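Local coordinates for protein Alpha/beta hydrolase (Streptomyces albidoflavus, PDB 6KSU) that probably releases and macrocyclises finished non-ribosomal peptide chains by head-to-tail lactam formation, acting as a stand-alone cyclase of the penicillin-binding-protein type, at residues L131-I142 against A171-L182; Y144-Y152 against A247-G255. All coordinates share one frame; numbering follows the deposited sequence.

Interaction 1: L131-I142 against A171-L182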
# COMPACT_ATOMS: atom_id res chain seq x y z
N LEU A 131 12.95 -6.45 -1.62
CA LEU A 131 12.38 -5.25 -1.03
C LEU A 131 11.10 -4.85 -1.76
O LEU A 131 10.05 -4.68 -1.13
CB LEU A 131 13.40 -4.11 -1.05
CG LEU A 131 14.64 -4.23 -0.14
CD1 LEU A 131 15.52 -3.01 -0.37
CD2 LEU A 131 14.27 -4.31 1.31
N LEU A 132 11.16 -4.78 -3.08
CA LEU A 132 9.99 -4.40 -3.88
C LEU A 132 8.77 -5.25 -3.54
O LEU A 132 7.63 -4.75 -3.57
CB LEU A 132 10.31 -4.55 -5.38
CG LEU A 132 10.89 -3.39 -6.22
CD1 LEU A 132 10.03 -2.13 -6.18
CD2 LEU A 132 12.28 -3.03 -5.85
N SER A 133 8.99 -6.51 -3.20
CA SER A 133 7.94 -7.50 -3.08
C SER A 133 7.59 -7.78 -1.63
O SER A 133 6.75 -8.65 -1.37
CB SER A 133 8.36 -8.80 -3.79
OG SER A 133 9.57 -9.32 -3.26
N HIS A 134 8.23 -7.08 -0.70
CA HIS A 134 8.01 -7.28 0.73
C HIS A 134 8.40 -8.70 1.15
O HIS A 134 7.79 -9.30 2.04
CB HIS A 134 6.56 -6.97 1.13
CG HIS A 134 6.14 -5.56 0.82
ND1 HIS A 134 6.47 -4.49 1.63
CD2 HIS A 134 5.43 -5.05 -0.21
CE1 HIS A 134 5.99 -3.38 1.10
NE2 HIS A 134 5.34 -3.69 -0.01
N THR A 135 9.43 -9.26 0.53
CA THR A 135 9.87 -10.59 0.91
C THR A 135 11.29 -10.56 1.46
O THR A 135 12.02 -11.54 1.34
CB THR A 135 9.79 -11.55 -0.28
OG1 THR A 135 10.47 -10.98 -1.40
CG2 THR A 135 8.36 -11.87 -0.64
N ALA A 136 11.71 -9.43 2.02
CA ALA A 136 13.08 -9.33 2.49
C ALA A 136 13.22 -9.60 3.98
O ALA A 136 14.35 -9.64 4.49
CB ALA A 136 13.67 -7.96 2.17
N GLY A 137 12.12 -9.80 4.69
CA GLY A 137 12.21 -10.03 6.11
C GLY A 137 12.46 -8.80 6.94
O GLY A 137 12.80 -8.92 8.12
N VAL A 138 12.29 -7.62 6.36
CA VAL A 138 12.38 -6.37 7.12
C VAL A 138 11.10 -6.18 7.93
O VAL A 138 9.99 -6.45 7.45
CB VAL A 138 12.64 -5.19 6.16
CG1 VAL A 138 13.24 -4.02 6.92
CG2 VAL A 138 13.56 -5.61 5.00
N VAL A 139 11.26 -5.70 9.16
CA VAL A 139 10.11 -5.33 9.99
C VAL A 139 9.35 -4.18 9.33
O VAL A 139 9.85 -3.52 8.41
CB VAL A 139 10.56 -4.95 11.41
CG1 VAL A 139 11.17 -6.16 12.13
CG2 VAL A 139 11.55 -3.81 11.36
N ASP A 140 8.14 -3.91 9.81
CA ASP A 140 7.30 -2.91 9.16
C ASP A 140 7.74 -1.49 9.51
O ASP A 140 7.99 -0.69 8.60
CB ASP A 140 5.83 -3.16 9.53
CG ASP A 140 4.87 -2.15 8.89
OD1 ASP A 140 5.26 -1.48 7.90
OD2 ASP A 140 3.73 -2.03 9.38
N SER A 141 7.90 -1.17 10.79
CA SER A 141 8.19 0.18 11.24
C SER A 141 9.40 0.20 12.16
O SER A 141 9.51 -0.63 13.06
CB SER A 141 7.00 0.79 11.98
OG SER A 141 5.81 0.55 11.25
N ILE A 142 10.28 1.18 11.94
CA ILE A 142 11.48 1.41 12.74
C ILE A 142 11.55 2.90 13.07
O ILE A 142 11.49 3.74 12.16
CB ILE A 142 12.76 0.97 12.01
CG1 ILE A 142 12.92 -0.54 12.05
CG2 ILE A 142 13.99 1.63 12.61
CD1 ILE A 142 14.12 -1.03 11.27
N ALA A 171 9.08 -15.48 3.24
CA ALA A 171 7.66 -15.18 3.35
C ALA A 171 7.38 -13.70 3.07
O ALA A 171 8.23 -12.83 3.26
CB ALA A 171 7.12 -15.57 4.73
N PHE A 172 6.15 -13.42 2.66
CA PHE A 172 5.69 -12.05 2.50
C PHE A 172 5.47 -11.40 3.86
O PHE A 172 4.84 -11.98 4.75
CB PHE A 172 4.41 -12.03 1.68
CG PHE A 172 3.83 -10.64 1.49
CD1 PHE A 172 4.19 -9.87 0.39
CD2 PHE A 172 2.94 -10.12 2.42
CE1 PHE A 172 3.68 -8.59 0.20
CE2 PHE A 172 2.40 -8.82 2.23
CZ PHE A 172 2.77 -8.06 1.12
N SER A 173 6.01 -10.19 4.04
CA SER A 173 5.61 -9.36 5.17
C SER A 173 5.67 -7.90 4.74
O SER A 173 6.74 -7.40 4.39
CB SER A 173 6.48 -9.61 6.40
OG SER A 173 6.01 -8.85 7.50
N TYR A 174 4.54 -7.21 4.80
CA TYR A 174 4.48 -5.82 4.34
C TYR A 174 5.39 -4.95 5.19
O TYR A 174 5.44 -5.09 6.41
CB TYR A 174 3.05 -5.32 4.39
CG TYR A 174 2.78 -4.02 3.69
CD1 TYR A 174 2.13 -4.00 2.44
CD2 TYR A 174 3.14 -2.81 4.26
CE1 TYR A 174 1.85 -2.79 1.79
CE2 TYR A 174 2.85 -1.58 3.60
CZ TYR A 174 2.22 -1.59 2.37
OH TYR A 174 1.94 -0.41 1.73
N SER A 175 6.11 -4.03 4.54
CA SER A 175 7.17 -3.30 5.23
C SER A 175 7.30 -1.90 4.62
O SER A 175 7.75 -1.77 3.48
CB SER A 175 8.50 -4.07 5.17
OG SER A 175 9.57 -3.31 5.70
N ASN A 176 6.89 -0.88 5.36
CA ASN A 176 7.20 0.49 4.96
C ASN A 176 8.70 0.73 4.98
O ASN A 176 9.24 1.43 4.11
CB ASN A 176 6.49 1.47 5.91
CG ASN A 176 4.99 1.47 5.73
OD1 ASN A 176 4.49 1.60 4.62
ND2 ASN A 176 4.25 1.30 6.83
N THR A 177 9.37 0.16 5.97
CA THR A 177 10.82 0.31 6.10
C THR A 177 11.54 -0.29 4.91
O THR A 177 12.56 0.24 4.46
CB THR A 177 11.26 -0.34 7.40
OG1 THR A 177 10.46 0.18 8.47
CG2 THR A 177 12.74 -0.07 7.68
N GLY A 178 11.04 -1.41 4.40
CA GLY A 178 11.62 -1.97 3.19
C GLY A 178 11.66 -0.96 2.06
O GLY A 178 12.64 -0.87 1.31
N TYR A 179 10.60 -0.16 1.94
CA TYR A 179 10.61 0.81 0.85
C TYR A 179 11.43 2.03 1.20
O TYR A 179 12.04 2.63 0.31
CB TYR A 179 9.19 1.17 0.46
CG TYR A 179 8.69 0.28 -0.67
CD1 TYR A 179 8.48 0.80 -1.95
CD2 TYR A 179 8.46 -1.08 -0.47
CE1 TYR A 179 8.04 0.00 -2.98
CE2 TYR A 179 8.02 -1.90 -1.51
CZ TYR A 179 7.81 -1.34 -2.76
OH TYR A 179 7.37 -2.12 -3.79
N CYS A 180 11.53 2.38 2.49
CA CYS A 180 12.44 3.45 2.87
C CYS A 180 13.88 3.07 2.54
O CYS A 180 14.68 3.93 2.15
CB CYS A 180 12.27 3.77 4.34
SG CYS A 180 10.59 4.34 4.74
N LEU A 181 14.22 1.78 2.66
CA LEU A 181 15.52 1.31 2.18
C LEU A 181 15.64 1.44 0.67
O LEU A 181 16.73 1.67 0.15
CB LEU A 181 15.76 -0.14 2.60
CG LEU A 181 16.11 -0.38 4.06
CD1 LEU A 181 16.04 -1.88 4.37
CD2 LEU A 181 17.48 0.20 4.36
N LEU A 182 14.52 1.29 -0.05
CA LEU A 182 14.59 1.52 -1.49
C LEU A 182 14.94 2.97 -1.80
O LEU A 182 15.61 3.25 -2.81
CB LEU A 182 13.27 1.10 -2.13
CG LEU A 182 13.09 -0.41 -2.32
CD1 LEU A 182 11.66 -0.80 -2.71
CD2 LEU A 182 14.10 -0.94 -3.36
O HOH W 1 4.30 -2.43 -2.49
O HOH W 2 9.28 -7.79 5.22
O HOH W 3 7.27 -6.61 7.97
O HOH W 4 5.35 2.47 9.16
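Y174-S175-N176, which fits the YxN motif of the penicillin-binding-protein fold, is held here against the loop that leaves helix 128-132, and H134 is the residue round which the two pack. H134 follows that helix with positive phi and closes it in a Schellman motif. Its imidazole lies as an offset stack on the Y174 ring, centroids 4.4 Å apart and planes at 11°, with CE1 above the centre of the phenol. CG of H134 stands anti to the carbonyl carbon (chi1 -59°), which carries the ring back over the Y174 backbone and sets ND1 3.0 Å from S175 N. NE2 meets a water in the ring plane, while F172 brings CE1 against CB of H134. Y179 donates its hydroxyl to a lone pair of L132 O at 2.7 Å, and L182 CD1 sits over the centre of the Y179 ring.

The start of helix 176-189 is gripped separately. S175 is its N-cap: OG accepts from G178 N and donates to V139 O at 2.7 Å, from above the carbonyl plane. D140 O takes two bonds from one face, from T177 OG1 (2.6 Å) and T177 N (3.1 Å). The D140 carboxylate completes the grip, OD1 accepting from N176 N in a nearly straight bond of 178°, which would probably favour its negative charge beside the helix start.

The other carboxylate oxygen, OD2, forms a salt bridge with R466 of the C-terminal barrel. N176 OD1 bonds K86 NZ, and the Y174 hydroxyl makes weak bonds to S83 and K86, consistent with an SxxK active site at the start of helix 85-98. Helix 153-160 covers T177 and L181.

Interaction 2: Y144-Y152 against A247-G255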
# COMPACT_ATOMS: atom_id res chain seq x y z
N TYR A 144 12.85 6.20 13.22
CA TYR A 144 13.93 7.08 12.79
C TYR A 144 13.39 8.50 12.66
O TYR A 144 13.56 9.17 11.65
CB TYR A 144 14.61 6.62 11.51
CG TYR A 144 15.97 7.25 11.41
CD1 TYR A 144 16.86 7.15 12.46
CD2 TYR A 144 16.33 8.01 10.30
CE1 TYR A 144 18.10 7.76 12.41
CE2 TYR A 144 17.57 8.62 10.24
CZ TYR A 144 18.46 8.49 11.30
OH TYR A 144 19.69 9.09 11.25
N ASP A 145 12.74 8.97 13.72
CA ASP A 145 12.38 10.38 13.82
C ASP A 145 13.60 11.27 13.95
O ASP A 145 13.46 12.50 14.02
CB ASP A 145 11.43 10.58 15.00
CG ASP A 145 10.11 9.86 14.80
OD1 ASP A 145 9.63 9.83 13.64
OD2 ASP A 145 9.55 9.34 15.79
N GLU A 146 14.78 10.67 13.95
CA GLU A 146 16.05 11.35 14.01
C GLU A 146 16.53 11.83 12.63
O GLU A 146 17.55 12.53 12.55
CB GLU A 146 17.06 10.40 14.69
CG GLU A 146 16.92 10.34 16.25
CD GLU A 146 16.36 9.02 16.85
OE1 GLU A 146 16.55 7.93 16.27
OE2 GLU A 146 15.73 9.07 17.93
N MET A 147 15.80 11.52 11.54
CA MET A 147 16.17 11.95 10.19
C MET A 147 15.76 13.39 9.94
O MET A 147 14.61 13.77 10.19
CB MET A 147 15.51 11.05 9.13
CG MET A 147 15.75 11.51 7.68
SD MET A 147 15.21 10.30 6.43
CE MET A 147 15.34 11.26 4.91
N ARG A 148 16.67 14.17 9.37
CA ARG A 148 16.29 15.56 9.15
C ARG A 148 16.50 16.04 7.72
O ARG A 148 15.68 16.82 7.22
CB ARG A 148 17.05 16.46 10.11
CG ARG A 148 16.18 17.00 11.24
CD ARG A 148 17.01 17.50 12.40
NE ARG A 148 16.22 17.57 13.63
CZ ARG A 148 16.26 16.67 14.59
NH1 ARG A 148 17.05 15.60 14.48
NH2 ARG A 148 15.50 16.82 15.67
N GLY A 149 17.56 15.62 7.05
CA GLY A 149 17.82 16.07 5.70
C GLY A 149 17.14 15.19 4.68
O GLY A 149 16.35 14.31 5.03
N PRO A 150 17.43 15.41 3.39
CA PRO A 150 16.89 14.53 2.34
C PRO A 150 17.62 13.21 2.16
O PRO A 150 17.14 12.36 1.40
CB PRO A 150 17.03 15.38 1.06
CG PRO A 150 18.17 16.30 1.35
CD PRO A 150 18.07 16.62 2.83
N SER A 151 18.76 12.98 2.81
CA SER A 151 19.46 11.71 2.63
C SER A 151 18.88 10.61 3.51
O SER A 151 18.55 10.83 4.67
CB SER A 151 20.95 11.84 2.96
OG SER A 151 21.59 10.58 2.77
N TYR A 152 18.78 9.41 2.94
CA TYR A 152 18.38 8.22 3.68
C TYR A 152 19.58 7.41 4.19
O TYR A 152 19.39 6.26 4.60
CB TYR A 152 17.52 7.33 2.78
CG TYR A 152 16.01 7.52 2.87
CD1 TYR A 152 15.31 7.21 4.03
CD2 TYR A 152 15.27 7.98 1.78
CE1 TYR A 152 13.94 7.37 4.11
CE2 TYR A 152 13.91 8.13 1.84
CZ TYR A 152 13.23 7.82 3.02
OH TYR A 152 11.86 7.97 3.12
N ALA A 247 3.06 12.57 10.31
CA ALA A 247 3.71 11.62 9.42
C ALA A 247 5.20 11.90 9.47
O ALA A 247 5.64 13.00 9.11
CB ALA A 247 3.17 11.74 7.99
N SER A 248 5.97 10.93 9.94
CA SER A 248 7.40 11.14 10.09
C SER A 248 8.05 11.36 8.73
O SER A 248 7.60 10.84 7.71
CB SER A 248 8.04 9.96 10.82
OG SER A 248 8.50 8.98 9.91
N LEU A 249 9.12 12.16 8.73
CA LEU A 249 9.84 12.48 7.51
C LEU A 249 10.39 11.22 6.84
O LEU A 249 10.33 11.09 5.61
CB LEU A 249 10.98 13.45 7.82
CG LEU A 249 11.86 13.75 6.61
CD1 LEU A 249 11.07 14.62 5.62
CD2 LEU A 249 13.20 14.39 6.99
N SER A 250 10.91 10.28 7.63
CA SER A 250 11.56 9.09 7.09
C SER A 250 10.61 8.18 6.31
O SER A 250 11.09 7.31 5.58
CB SER A 250 12.21 8.30 8.22
OG SER A 250 11.28 8.14 9.28
N LEU A 251 9.30 8.34 6.44
CA LEU A 251 8.39 7.48 5.70
C LEU A 251 8.25 7.86 4.23
O LEU A 251 7.58 7.13 3.48
CB LEU A 251 7.01 7.48 6.38
CG LEU A 251 6.97 6.58 7.63
CD1 LEU A 251 6.05 7.12 8.74
CD2 LEU A 251 6.62 5.14 7.26
N ALA A 252 8.94 8.92 3.78
CA ALA A 252 8.66 9.56 2.50
C ALA A 252 8.64 8.59 1.32
O ALA A 252 7.68 8.58 0.53
CB ALA A 252 9.68 10.67 2.24
N ALA A 253 9.70 7.79 1.15
CA ALA A 253 9.76 6.87 0.02
C ALA A 253 8.71 5.77 0.11
O ALA A 253 8.46 5.07 -0.88
CB ALA A 253 11.16 6.24 -0.11
N ALA A 254 8.10 5.59 1.28
CA ALA A 254 7.05 4.60 1.45
C ALA A 254 5.64 5.19 1.45
O ALA A 254 4.70 4.48 1.11
CB ALA A 254 7.28 3.81 2.76
N GLY A 255 5.47 6.48 1.78
CA GLY A 255 4.12 7.02 1.86
C GLY A 255 3.94 8.53 1.71
O GLY A 255 2.82 9.03 1.89
O HOH W 5 12.13 11.12 10.04
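Two hydrogen bonds, both at the hydroxyl of Y152, join the segments directly. OH donates to S250 O at 2.7 Å, approaching from well above that carbonyl's plane, and accepts from A253 N at 2.9 Å along a nearly straight line (176°). The phenol therefore reaches into the first turn of helix 252-255 and uses its oxygen both ways. A water adds a bridge, donating to Y144 O and accepting from S250 N.

Y144 to M147 form a type I beta turn, and L249-L251 a 3-10 turn running into helix 252-255, so the contact sets a turn-bearing loop of the helical region against a helix start. S248 OG and S250 OG share a hydrogen bond of 3.0 Å.

Apolar packing fills in between. CG of M147 is anti to the backbone N (chi1 175°) and the chain stays extended beyond it, laying CE over the centre of the Y152 ring, while SD passes S250 CA. L249 crosses M147 at about a right angle, its CD2 3.9 Å from M147 CG and also against R148 O. A253 CB touches Y152 CE2. W195 of helix 194-206 packs on M147, L249 and A252.

In the fold
From the N terminus, the chain runs through helix 23-41, sheet strands 46-53 and 56-63, and helix 85-98, with S83 just before it, then reaches segment 131-142. Interaction 1 closes a short loop, 28 residues holding helix 153-160, when 171-182 returns. Segment 144-152 falls within that loop, but its partner 247-255 comes only after helix 194-206, so interaction 2 spans 94 residues and the two contacts cross. They also touch: C180 SG lies 3.1 Å from S250 O, and N176 O packs on A254 CB at 3.4 Å. Helix 176-189 is thus shared, with interaction 1 at its start facing the barrel and interaction 2 on the side of helices 194-206 and 252-255.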